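Local structure of 2-oxoglutarate dehydrogenase E3 component (Thermus thermophilus, 2YQU) at residues G44-K49 and D85-A90; T158-F163 and L180-V185. The protein probably catalyses the NAD(+)-dependent reoxidation of protein-bound dihydrolipoyl groups, using one FAD per subunit and a redox-active disulfide. All coordinates share one frame; numbering follows the deposited sequence.

Contact 1 of 2, residues G44-K49 and D85-A90; sequences GCIPSK and DKVVQA. With FAD (flavin-adenine dinucleotide), chain D.
Ile46 and Pro47, in the first turn of the helix that starts at the redox-active disulfide of this pyridine nucleotide-disulfide oxidoreductase, pack on Val87 and Val88 of helix 77-102. The two short helical segments run nearly antiparallel, at 153°, with axes 8.9 Å apart. With its CG1 beside the backbone N (chi1 -65°), Ile46 turns CG2 to the other helix, where it lies 3.6 Å from Val87 CG1. Pro47 can be followed round its ring: CB is 3.9 Å from Val88 CG2, CG is 4.1 Å from the same Val88 CG2, and CD closes to 3.8 Å from it. One valine methyl thus covers all three ring carbons, and the contact is wholly apolar.

The other side of the turn serves the flavin. Gly44, at the N-cap, has a carbonyl oxygen that accepts twice, from Ser48 N in the helical pattern and from Ser48 OG at 2.7 Å, the hydroxyl lying 44° above the carbonyl plane. Ser48 OG in turn accepts from Lys49 NZ, so a second-shell hydroxyl helps position the lysine. Lys49 NZ also donates a hydrogen bond of 3.1 Å to N5 of FAD. His434 of the second subunit packs on Cys45 and Ile46, bringing the predicted proton acceptor to the disulfide. Cys45, bonded to Cys40, stands over the isoalloxazine face, with SG 3.3 Å from C10 of FAD.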
loop_
_atom_site.group_PDB
_atom_site.type_symbol
_atom_site.label_atom_id
_atom_site.label_comp_id
_atom_site.label_asym_id
_atom_site.label_seq_id
_atom_site.Cartn_x
_atom_site.Cartn_y
_atom_site.Cartn_z
ATOM N N GLY A 44 -2.758 -0.021 -22.750
ATOM C CA GLY A 44 -3.278 -0.885 -21.705
ATOM C C GLY A 44 -3.078 -0.349 -20.296
ATOM O O GLY A 44 -3.568 0.729 -19.971
ATOM N N CYS A 45 -2.356 -1.115 -19.478
ATOM C CA CYS A 45 -2.157 -0.817 -18.058
ATOM C C CYS A 45 -1.715 0.617 -17.814
ATOM O O CYS A 45 -2.251 1.294 -16.957
ATOM C CB CYS A 45 -1.103 -1.756 -17.431
ATOM S SG CYS A 45 -0.859 -3.379 -18.196
ATOM N N ILE A 46 -0.709 1.068 -18.554
ATOM C CA ILE A 46 -0.085 2.346 -18.258
ATOM C C ILE A 46 -1.008 3.528 -18.570
ATOM O O ILE A 46 -1.272 4.321 -17.679
ATOM C CB ILE A 46 1.299 2.458 -18.926
ATOM C CG1 ILE A 46 2.253 1.422 -18.312
ATOM C CG2 ILE A 46 1.857 3.872 -18.798
ATOM C CD1 ILE A 46 2.432 1.530 -16.786
ATOM N N PRO A 47 -1.511 3.670 -19.794
ATOM C CA PRO A 47 -2.431 4.791 -20.051
ATOM C C PRO A 47 -3.707 4.721 -19.201
ATOM O O PRO A 47 -4.169 5.773 -18.750
ATOM C CB PRO A 47 -2.734 4.676 -21.551
ATOM C CG PRO A 47 -2.408 3.261 -21.902
ATOM C CD PRO A 47 -1.265 2.870 -21.008
ATOM N N SER A 48 -4.239 3.522 -18.952
ATOM C CA SER A 48 -5.482 3.394 -18.193
ATOM C C SER A 48 -5.260 3.810 -16.747
ATOM O O SER A 48 -6.097 4.507 -16.175
ATOM C CB SER A 48 -6.088 1.987 -18.282
ATOM O OG SER A 48 -5.182 0.981 -17.871
ATOM N N LYS A 49 -4.131 3.408 -16.162
ATOM C CA LYS A 49 -3.831 3.822 -14.783
ATOM C C LYS A 49 -3.543 5.320 -14.679
ATOM O O LYS A 49 -3.912 5.944 -13.687
ATOM C CB LYS A 49 -2.728 2.963 -14.147
ATOM C CG LYS A 49 -3.285 1.847 -13.230
ATOM C CD LYS A 49 -4.488 1.102 -13.863
ATOM C CE LYS A 49 -4.106 -0.096 -14.651
ATOM N NZ LYS A 49 -5.274 -0.657 -15.466
ATOM N N ASP A 85 -0.217 10.619 -22.248
ATOM C CA ASP A 85 0.731 10.395 -23.335
ATOM C C ASP A 85 2.178 10.484 -22.855
ATOM O O ASP A 85 3.022 9.729 -23.314
ATOM C CB ASP A 85 0.525 11.412 -24.457
ATOM C CG ASP A 85 -0.729 11.149 -25.265
ATOM O OD1 ASP A 85 -1.215 12.106 -25.908
ATOM O OD2 ASP A 85 -1.298 10.041 -25.318
ATOM N N LYS A 86 2.445 11.414 -21.945
ATOM C CA LYS A 86 3.785 11.627 -21.402
ATOM C C LYS A 86 4.223 10.433 -20.550
ATOM O O LYS A 86 5.383 10.023 -20.596
ATOM C CB LYS A 86 3.798 12.904 -20.562
ATOM C CG LYS A 86 5.155 13.321 -20.044
ATOM C CD LYS A 86 5.081 14.730 -19.460
ATOM C CE LYS A 86 6.414 15.188 -18.909
ATOM N NZ LYS A 86 6.407 16.653 -18.662
ATOM N N VAL A 87 3.295 9.880 -19.777
ATOM C CA VAL A 87 3.587 8.708 -18.960
ATOM C C VAL A 87 3.929 7.531 -19.879
ATOM O O VAL A 87 4.885 6.801 -19.633
ATOM C CB VAL A 87 2.400 8.329 -18.045
ATOM C CG1 VAL A 87 2.670 7.007 -17.344
ATOM C CG2 VAL A 87 2.113 9.426 -17.024
ATOM N N VAL A 88 3.140 7.354 -20.939
ATOM C CA VAL A 88 3.365 6.269 -21.894
ATOM C C VAL A 88 4.718 6.438 -22.577
ATOM O O VAL A 88 5.485 5.478 -22.665
ATOM C CB VAL A 88 2.232 6.200 -22.947
ATOM C CG1 VAL A 88 2.620 5.306 -24.127
ATOM C CG2 VAL A 88 0.931 5.692 -22.295
ATOM N N GLN A 89 4.996 7.657 -23.049
ATOM C CA GLN A 89 6.258 7.983 -23.728
ATOM C C GLN A 89 7.462 7.644 -22.836
ATOM O O GLN A 89 8.422 7.059 -23.302
ATOM C CB GLN A 89 6.273 9.462 -24.193
ATOM C CG GLN A 89 7.619 10.238 -24.058
ATOM C CD GLN A 89 7.533 11.447 -23.103
ATOM O OE1 GLN A 89 7.649 11.299 -21.871
ATOM N NE2 GLN A 89 7.324 12.638 -23.670
ATOM N N ALA A 90 7.382 7.982 -21.550
ATOM C CA ALA A 90 8.479 7.741 -20.611
ATOM C C ALA A 90 8.718 6.251 -20.394
ATOM O O ALA A 90 9.862 5.808 -20.280
ATOM C CB ALA A 90 8.197 8.422 -19.268
HETATM P PA FAD D . 1.207 -7.904 -25.217
HETATM O O1A FAD D . -0.091 -7.769 -25.921
HETATM O O2A FAD D . 1.414 -6.852 -24.120
HETATM O O5B FAD D . 2.389 -7.864 -26.296
HETATM C C5B FAD D . 2.265 -8.592 -27.493
HETATM C C4B FAD D . 3.052 -7.847 -28.550
HETATM O O4B FAD D . 3.291 -8.734 -29.624
HETATM C C3B FAD D . 2.295 -6.652 -29.123
HETATM O O3B FAD D . 3.047 -5.472 -28.948
HETATM C C2B FAD D . 2.126 -6.975 -30.595
HETATM O O2B FAD D . 2.295 -5.838 -31.409
HETATM C C1B FAD D . 3.212 -8.012 -30.833
HETATM N N9A FAD D . 2.978 -9.001 -31.890
HETATM C C8A FAD D . 1.917 -9.859 -32.036
HETATM N N7A FAD D . 2.137 -10.641 -33.109
HETATM C C5A FAD D . 3.327 -10.294 -33.653
HETATM C C6A FAD D . 4.038 -10.758 -34.755
HETATM N N6A FAD D . 3.667 -11.834 -35.445
HETATM N N1A FAD D . 5.248 -10.175 -35.028
HETATM C C2A FAD D . 5.775 -9.164 -34.263
HETATM N N3A FAD D . 5.069 -8.716 -33.167
HETATM C C4A FAD D . 3.867 -9.271 -32.888
HETATM N N1 FAD D . -2.882 -6.051 -17.080
HETATM C C2 FAD D . -2.460 -5.907 -15.776
HETATM O O2 FAD D . -1.788 -6.783 -15.221
HETATM N N3 FAD D . -2.790 -4.773 -15.078
HETATM C C4 FAD D . -3.547 -3.783 -15.663
HETATM O O4 FAD D . -3.636 -2.724 -15.065
HETATM C C4X FAD D . -3.978 -3.907 -16.984
HETATM N N5 FAD D . -4.738 -2.915 -17.582
HETATM C C5X FAD D . -5.146 -3.075 -18.904
HETATM C C6 FAD D . -5.915 -2.073 -19.503
HETATM C C7 FAD D . -6.338 -2.215 -20.833
HETATM C C7M FAD D . -7.073 -1.070 -21.477
HETATM C C8 FAD D . -5.989 -3.352 -21.556
HETATM C C8M FAD D . -6.146 -3.398 -23.054
HETATM C C9 FAD D . -5.225 -4.353 -20.953
HETATM C C9A FAD D . -4.808 -4.224 -19.623
HETATM N N10 FAD D . -4.054 -5.227 -19.007
HETATM C C10 FAD D . -3.642 -5.058 -17.694
HETATM C "C1'" FAD D . -3.756 -6.543 -19.678
HETATM C "C2'" FAD D . -2.330 -6.484 -20.233
HETATM O "O2'" FAD D . -2.199 -5.418 -21.161
HETATM C "C3'" FAD D . -1.894 -7.809 -20.849
HETATM O "O3'" FAD D . -2.127 -8.860 -19.932
HETATM C "C4'" FAD D . -0.407 -7.791 -21.187
HETATM O "O4'" FAD D . -0.120 -6.748 -22.087
HETATM C "C5'" FAD D . 0.036 -9.147 -21.748
HETATM O "O5'" FAD D . 1.392 -9.095 -22.131
HETATM P P FAD D . 1.935 -10.005 -23.340
HETATM O O1P FAD D . 3.415 -9.832 -23.450
HETATM O O2P FAD D . 1.439 -11.435 -23.221
HETATM O O3P FAD D . 1.255 -9.424 -24.683
#

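Contact 2 of 2, residues T158-F163 and L180-V185; sequences TEALSF and LELGVV
Leu182 reaches across from helix 177-188, which follows the glycine-rich turn of the Rossmann-type NAD(+) domain, to Ala160 and Leu161 of 158-163, a short, weakly bonded helical turn and the loop after it. The apolar contacts divide between its two methyls: Leu182 CD1 meets Ala160 CB at 4.0 Å, while Leu182 CD2 meets Leu161 CD2 at 3.7 Å. CG sits beside the backbone N (chi1 -62°), and from there the forked tip spans the two neighbours. Ala160 and Leu182 are the nearest pair of CA atoms, 7.0 Å apart. Leu257 of strand 255-258 touches both residues, tying the pair to the parallel sheet. The Leu182 side chain also lies about 4 Å from the bound FAD and about 4 Å from the side chain of Ile178, a residue of the NAD(+) site. Within 158-163, Phe163 lays one ring face against Ala160, whose CA stands 3.7 Å above the ring plane, toward its rim.

Polar groups look to other partners. Ala160 O accepts from Trp186 NE1, Leu161 O from Lys84 NZ, and Glu181, a residue of the NAD(+) site, accepts from Tyr341 N.

The contact is purely apolar, with no hydrogen bond across it, so it imposes little directional constraint.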
loop_
_atom_site.group_PDB
_atom_site.type_symbol
_atom_site.label_atom_id
_atom_site.label_comp_id
_atom_site.label_asym_id
_atom_site.label_seq_id
_atom_site.Cartn_x
_atom_site.Cartn_y
_atom_site.Cartn_z
ATOM N N THR A 158 -8.815 0.819 -26.802
ATOM C CA THR A 158 -7.812 1.763 -27.284
ATOM C C THR A 158 -8.384 3.162 -27.523
ATOM O O THR A 158 -7.786 4.161 -27.121
ATOM C CB THR A 158 -7.173 1.230 -28.577
ATOM O OG1 THR A 158 -6.432 0.035 -28.282
ATOM C CG2 THR A 158 -6.133 2.188 -29.099
ATOM N N GLU A 159 -9.538 3.214 -28.180
ATOM C CA GLU A 159 -10.168 4.480 -28.530
ATOM C C GLU A 159 -10.826 5.096 -27.305
ATOM O O GLU A 159 -10.934 6.316 -27.197
ATOM C CB GLU A 159 -11.201 4.269 -29.633
ATOM C CG GLU A 159 -10.602 3.867 -30.967
ATOM C CD GLU A 159 -10.169 2.407 -31.056
ATOM O OE1 GLU A 159 -9.125 2.124 -31.689
ATOM O OE2 GLU A 159 -10.869 1.528 -30.530
ATOM N N ALA A 160 -11.237 4.245 -26.373
ATOM C CA ALA A 160 -11.840 4.709 -25.127
ATOM C C ALA A 160 -10.832 5.390 -24.199
ATOM O O ALA A 160 -11.226 6.074 -23.264
ATOM C CB ALA A 160 -12.527 3.570 -24.412
ATOM N N LEU A 161 -9.544 5.199 -24.446
ATOM C CA LEU A 161 -8.497 5.922 -23.722
ATOM C C LEU A 161 -8.300 7.356 -24.223
ATOM O O LEU A 161 -7.576 8.136 -23.590
ATOM C CB LEU A 161 -7.167 5.183 -23.844
ATOM C CG LEU A 161 -7.102 3.800 -23.199
ATOM C CD1 LEU A 161 -5.942 3.007 -23.787
ATOM C CD2 LEU A 161 -6.968 3.942 -21.694
ATOM N N SER A 162 -8.948 7.698 -25.340
ATOM C CA SER A 162 -8.641 8.914 -26.090
ATOM C C SER A 162 -9.875 9.589 -26.693
ATOM O O SER A 162 -9.768 10.224 -27.743
ATOM C CB SER A 162 -7.674 8.589 -27.237
ATOM O OG SER A 162 -6.500 7.955 -26.763
ATOM N N PHE A 163 -11.037 9.460 -26.063
ATOM C CA PHE A 163 -12.221 10.164 -26.567
ATOM C C PHE A 163 -11.883 11.660 -26.676
ATOM O O PHE A 163 -11.293 12.232 -25.754
ATOM C CB PHE A 163 -13.441 9.979 -25.659
ATOM C CG PHE A 163 -14.061 8.596 -25.702
ATOM C CD1 PHE A 163 -14.530 8.009 -24.532
ATOM C CD2 PHE A 163 -14.219 7.902 -26.894
ATOM C CE1 PHE A 163 -15.113 6.747 -24.540
ATOM C CE2 PHE A 163 -14.800 6.641 -26.911
ATOM C CZ PHE A 163 -15.258 6.065 -25.731
ATOM N N LEU A 180 -14.968 -1.868 -17.017
ATOM C CA LEU A 180 -15.394 -1.236 -15.777
ATOM C C LEU A 180 -14.471 -0.075 -15.430
ATOM O O LEU A 180 -14.928 1.016 -15.086
ATOM C CB LEU A 180 -15.396 -2.269 -14.653
ATOM C CG LEU A 180 -16.163 -1.943 -13.381
ATOM C CD1 LEU A 180 -17.603 -1.504 -13.670
ATOM C CD2 LEU A 180 -16.128 -3.167 -12.472
ATOM N N GLU A 181 -13.168 -0.313 -15.520
ATOM C CA GLU A 181 -12.181 0.745 -15.319
ATOM C C GLU A 181 -12.415 1.937 -16.238
ATOM O O GLU A 181 -12.432 3.076 -15.784
ATOM C CB GLU A 181 -10.767 0.214 -15.527
ATOM C CG GLU A 181 -10.252 -0.609 -14.357
ATOM C CD GLU A 181 -8.815 -1.067 -14.528
ATOM O OE1 GLU A 181 -8.227 -1.546 -13.534
ATOM O OE2 GLU A 181 -8.261 -0.951 -15.643
ATOM N N LEU A 182 -12.592 1.681 -17.531
ATOM C CA LEU A 182 -12.786 2.766 -18.489
ATOM C C LEU A 182 -14.160 3.432 -18.327
ATOM O O LEU A 182 -14.289 4.647 -18.524
ATOM C CB LEU A 182 -12.535 2.277 -19.927
ATOM C CG LEU A 182 -11.101 1.793 -20.178
ATOM C CD1 LEU A 182 -10.946 1.165 -21.569
ATOM C CD2 LEU A 182 -10.099 2.903 -19.995
ATOM N N GLY A 183 -15.157 2.649 -17.918
ATOM C CA GLY A 183 -16.468 3.169 -17.567
ATOM C C GLY A 183 -16.341 4.195 -16.456
ATOM O O GLY A 183 -16.883 5.296 -16.554
ATOM N N VAL A 184 -15.591 3.838 -15.415
ATOM C CA VAL A 184 -15.386 4.706 -14.255
ATOM C C VAL A 184 -14.621 5.981 -14.642
ATOM O O VAL A 184 -14.962 7.060 -14.183
ATOM C CB VAL A 184 -14.664 3.951 -13.112
ATOM C CG1 VAL A 184 -14.074 4.915 -12.068
ATOM C CG2 VAL A 184 -15.618 2.971 -12.447
ATOM N N VAL A 185 -13.610 5.859 -15.502
ATOM C CA VAL A 185 -12.832 7.017 -15.933
ATOM C C VAL A 185 -13.769 8.104 -16.467
ATOM O O VAL A 185 -13.667 9.256 -16.073
ATOM C CB VAL A 185 -11.811 6.634 -17.029
ATOM C CG1 VAL A 185 -11.312 7.866 -17.781
ATOM C CG2 VAL A 185 -10.637 5.877 -16.425
#

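Overall arrangement
Both segments of contact 1 precede those of contact 2 in the chain, and the centres of the two contacts are 13 Å apart. The first joins helices 45-63 and 77-102 beside the flavin; the second joins helix 157-160 to helix 177-188 at the five-stranded parallel sheet of the NAD(+) domain. They meet directly. Lys49 NZ lies 3.0 Å from Glu181 OE2 in a salt bridge, and Leu161 CD2 packs 3.8 Å from Ser48 CA. The flavin-side lysine and the NAD(+)-side glutamate thus pair where the FAD and NAD(+) regions adjoin, as in other members of this family, where the nicotinamide meets the flavin.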